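Local coordinates for protein nucleoporin 53 (Pichia guilliermondii, PDB 3P3D) that is probably a structural constituent of the nuclear pore complex, seen here as its RNA recognition motif domain, with a likely part in nuclear transport, at residues 25-30 with 79-84. Sequence-based numbering, arbitrary orientation.
Sequences AYFQEF and LLENGA
E81 meets three aromatic rings of segment 25-30 with a single side chain, an example of how an acidic residue can use its methylenes and its carboxylate for different partners. The carboxylate takes the polar one: Y26 OH donates to E81 OE1 at 2.5 Å, a short bond that reaches the oxygen from well above the carboxylate plane, although OE1 itself lies at the edge of the Y26 ring, near the ring plane. The methylenes take the others. E81 CG lies 3.3 Å from F30 CZ, at the far end of that ring, while E81 CB rests 4.1 Å from F27 CZ. Chi1 (-72°) brings CG up to F30, and the bend at chi2 then swings the carboxylate to Y26, its plane 63° from the tyrosine ring but only 23° from that of F30. Farther out, the Y26 ring meets F86, F27 reaches I10, V12, L91 and V93 of the sheet, and S74 and Y69 hydrogen-bond the carbonyls of F30 and F27. E81 itself is set by two overlapping turns, type I from L79 to N82 and type II from E81 to A84. The contact thus joins helix 20-27 and the residues that follow it to the loop after helix 72-79, the two helices on one face of this RRM sheet. A leucine in its place would probably leave the Y26 hydroxyl without its acceptor. Polar end and apolar stem of E81 are thus matched to different partners, one hydrogen bond beside methylene-to-ring contacts.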
ATOM      1  N   ALA A  25      -4.680   1.971   6.183  1.00 36.64           N
ATOM      2  CA  ALA A  25      -4.853   3.121   7.052  1.00 36.43           C
ATOM      3  C   ALA A  25      -3.517   3.679   7.514  1.00 36.17           C
ATOM      4  O   ALA A  25      -3.288   4.895   7.507  1.00 35.93           O
ATOM      5  CB  ALA A  25      -5.699   2.743   8.246  1.00 35.89           C
ATOM      6  N   TYR A  26      -2.628   2.789   7.926  1.00 35.72           N
ATOM      7  CA  TYR A  26      -1.317   3.222   8.357  1.00 35.26           C
ATOM      8  C   TYR A  26      -0.623   3.959   7.208  1.00 34.21           C
ATOM      9  O   TYR A  26      -0.046   5.025   7.420  1.00 32.80           O
ATOM     10  CB  TYR A  26      -0.507   2.019   8.845  1.00 36.08           C
ATOM     11  CG  TYR A  26       0.940   2.309   9.143  1.00 37.76           C
ATOM     12  CD1 TYR A  26       1.321   2.963  10.319  1.00 41.16           C
ATOM     13  CD2 TYR A  26       1.925   1.915   8.262  1.00 40.00           C
ATOM     14  CE1 TYR A  26       2.666   3.221  10.596  1.00 43.29           C
ATOM     15  CE2 TYR A  26       3.257   2.157   8.522  1.00 41.93           C
ATOM     16  CZ  TYR A  26       3.625   2.798   9.682  1.00 44.89           C
ATOM     17  OH  TYR A  26       4.963   3.022   9.900  1.00 49.71           O
ATOM     18  N   PHE A  27      -0.714   3.431   5.982  1.00 33.44           N
ATOM     19  CA  PHE A  27       0.028   4.058   4.882  1.00 32.96           C
ATOM     20  C   PHE A  27      -0.498   5.432   4.427  1.00 33.14           C
ATOM     21  O   PHE A  27       0.205   6.154   3.712  1.00 32.28           O
ATOM     22  CB  PHE A  27       0.216   3.093   3.723  1.00 32.97           C
ATOM     23  CG  PHE A  27       1.366   2.170   3.941  1.00 32.39           C
ATOM     24  CD1 PHE A  27       1.207   1.021   4.702  1.00 31.35           C
ATOM     25  CD2 PHE A  27       2.617   2.487   3.467  1.00 30.31           C
ATOM     26  CE1 PHE A  27       2.265   0.198   4.974  1.00 31.08           C
ATOM     27  CE2 PHE A  27       3.683   1.673   3.738  1.00 30.95           C
ATOM     28  CZ  PHE A  27       3.509   0.518   4.489  1.00 30.56           C
ATOM     29  N   GLN A  28      -1.695   5.812   4.880  1.00 32.71           N
ATOM     30  CA  GLN A  28      -2.175   7.170   4.669  1.00 33.50           C
ATOM     31  C   GLN A  28      -1.337   8.220   5.401  1.00 32.79           C
ATOM     32  O   GLN A  28      -1.311   9.382   5.020  1.00 32.80           O
ATOM     33  CB  GLN A  28      -3.649   7.292   5.075  1.00 33.55           C
ATOM     34  CG  GLN A  28      -4.213   8.698   4.944  1.00 35.77           C
ATOM     35  CD  GLN A  28      -5.728   8.734   5.160  1.00 37.50           C
ATOM     36  OE1 GLN A  28      -6.204   8.554   6.277  1.00 39.03           O
ATOM     37  NE2 GLN A  28      -6.477   8.973   4.089  1.00 35.51           N
ATOM     38  N   GLU A  29      -0.629   7.806   6.432  1.00 33.37           N
ATOM     39  CA  GLU A  29       0.263   8.711   7.151  1.00 34.50           C
ATOM     40  C   GLU A  29       1.373   9.301   6.275  1.00 35.03           C
ATOM     41  O   GLU A  29       1.992  10.283   6.662  1.00 34.93           O
ATOM     42  CB  GLU A  29       0.902   7.977   8.338  1.00 35.00           C
ATOM     43  CG  GLU A  29      -0.103   7.617   9.452  1.00 36.55           C
ATOM     44  CD  GLU A  29       0.541   6.917  10.649  1.00 39.47           C
ATOM     45  OE1 GLU A  29       1.779   7.059  10.866  1.00 37.80           O
ATOM     46  OE2 GLU A  29      -0.214   6.213  11.365  1.00 41.04           O
ATOM     47  N   PHE A  30       1.639   8.691   5.115  1.00 34.91           N
ATOM     48  CA  PHE A  30       2.705   9.161   4.230  1.00 35.56           C
ATOM     49  C   PHE A  30       2.229  10.138   3.161  1.00 35.58           C
ATOM     50  O   PHE A  30       3.032  10.864   2.551  1.00 34.83           O
ATOM     51  CB  PHE A  30       3.425   7.951   3.624  1.00 35.47           C
ATOM     52  CG  PHE A  30       3.923   7.019   4.672  1.00 35.04           C
ATOM     53  CD1 PHE A  30       4.816   7.481   5.626  1.00 34.95           C
ATOM     54  CD2 PHE A  30       3.439   5.727   4.771  1.00 34.56           C
ATOM     55  CE1 PHE A  30       5.252   6.666   6.646  1.00 34.26           C
ATOM     56  CE2 PHE A  30       3.859   4.903   5.788  1.00 35.08           C
ATOM     57  CZ  PHE A  30       4.762   5.380   6.741  1.00 34.88           C
ATOM     58  N   LEU A  79       8.217   4.044   1.257  1.00 37.64           N
ATOM     59  CA  LEU A  79       9.203   3.019   0.943  1.00 38.54           C
ATOM     60  C   LEU A  79      10.145   2.746   2.095  1.00 38.54           C
ATOM     61  O   LEU A  79      10.657   1.646   2.221  1.00 38.85           O
ATOM     62  CB  LEU A  79      10.031   3.484  -0.236  1.00 38.87           C
ATOM     63  CG  LEU A  79      10.401   2.455  -1.285  1.00 41.29           C
ATOM     64  CD1 LEU A  79       9.170   1.725  -1.800  1.00 40.71           C
ATOM     65  CD2 LEU A  79      11.105   3.239  -2.394  1.00 43.19           C
ATOM     66  N   LEU A  80      10.381   3.764   2.915  1.00 38.38           N
ATOM     67  CA  LEU A  80      11.215   3.634   4.091  1.00 38.41           C
ATOM     68  C   LEU A  80      10.622   2.695   5.120  1.00 37.73           C
ATOM     69  O   LEU A  80      11.323   2.274   5.997  1.00 37.51           O
ATOM     70  CB  LEU A  80      11.438   4.999   4.761  1.00 38.98           C
ATOM     71  CG  LEU A  80      12.093   6.144   3.984  1.00 39.26           C
ATOM     72  CD1 LEU A  80      12.144   7.406   4.855  1.00 38.47           C
ATOM     73  CD2 LEU A  80      13.483   5.740   3.541  1.00 39.91           C
ATOM     74  N   GLU A  81       9.331   2.389   5.032  1.00 38.06           N
ATOM     75  CA  GLU A  81       8.700   1.378   5.904  1.00 37.66           C
ATOM     76  C   GLU A  81       8.981  -0.074   5.539  1.00 36.81           C
ATOM     77  O   GLU A  81       8.453  -0.972   6.162  1.00 36.04           O
ATOM     78  CB  GLU A  81       7.196   1.577   5.941  1.00 38.25           C
ATOM     79  CG  GLU A  81       6.803   2.821   6.735  1.00 41.71           C
ATOM     80  CD  GLU A  81       7.423   2.830   8.119  1.00 45.77           C
ATOM     81  OE1 GLU A  81       7.043   1.970   8.937  1.00 48.22           O
ATOM     82  OE2 GLU A  81       8.317   3.666   8.364  1.00 49.27           O
ATOM     83  N   ASN A  82       9.804  -0.299   4.531  1.00 36.49           N
ATOM     84  CA  ASN A  82      10.181  -1.636   4.150  1.00 36.85           C
ATOM     85  C   ASN A  82      10.934  -2.353   5.277  1.00 37.56           C
ATOM     86  O   ASN A  82      12.017  -1.929   5.687  1.00 37.01           O
ATOM     87  CB  ASN A  82      11.053  -1.596   2.888  1.00 35.94           C
ATOM     88  CG  ASN A  82      11.393  -2.970   2.394  1.00 35.70           C
ATOM     89  OD1 ASN A  82      10.508  -3.825   2.268  1.00 33.93           O
ATOM     90  ND2 ASN A  82      12.687  -3.209   2.125  1.00 35.47           N
ATOM     91  N   GLY A  83      10.371  -3.457   5.740  1.00 38.69           N
ATOM     92  CA  GLY A  83      10.953  -4.184   6.861  1.00 40.46           C
ATOM     93  C   GLY A  83      10.377  -3.810   8.216  1.00 41.60           C
ATOM     94  O   GLY A  83      10.705  -4.427   9.216  1.00 43.39           O
ATOM     95  N   ALA A  84       9.521  -2.805   8.276  1.00 42.25           N
ATOM     96  CA  ALA A  84       8.974  -2.391   9.541  1.00 42.46           C
ATOM     97  C   ALA A  84       8.111  -3.502  10.080  1.00 42.62           C
ATOM     98  O   ALA A  84       7.469  -4.195   9.316  1.00 43.22           O
ATOM     99  CB  ALA A  84       8.135  -1.107   9.372  1.00 42.59           C
TER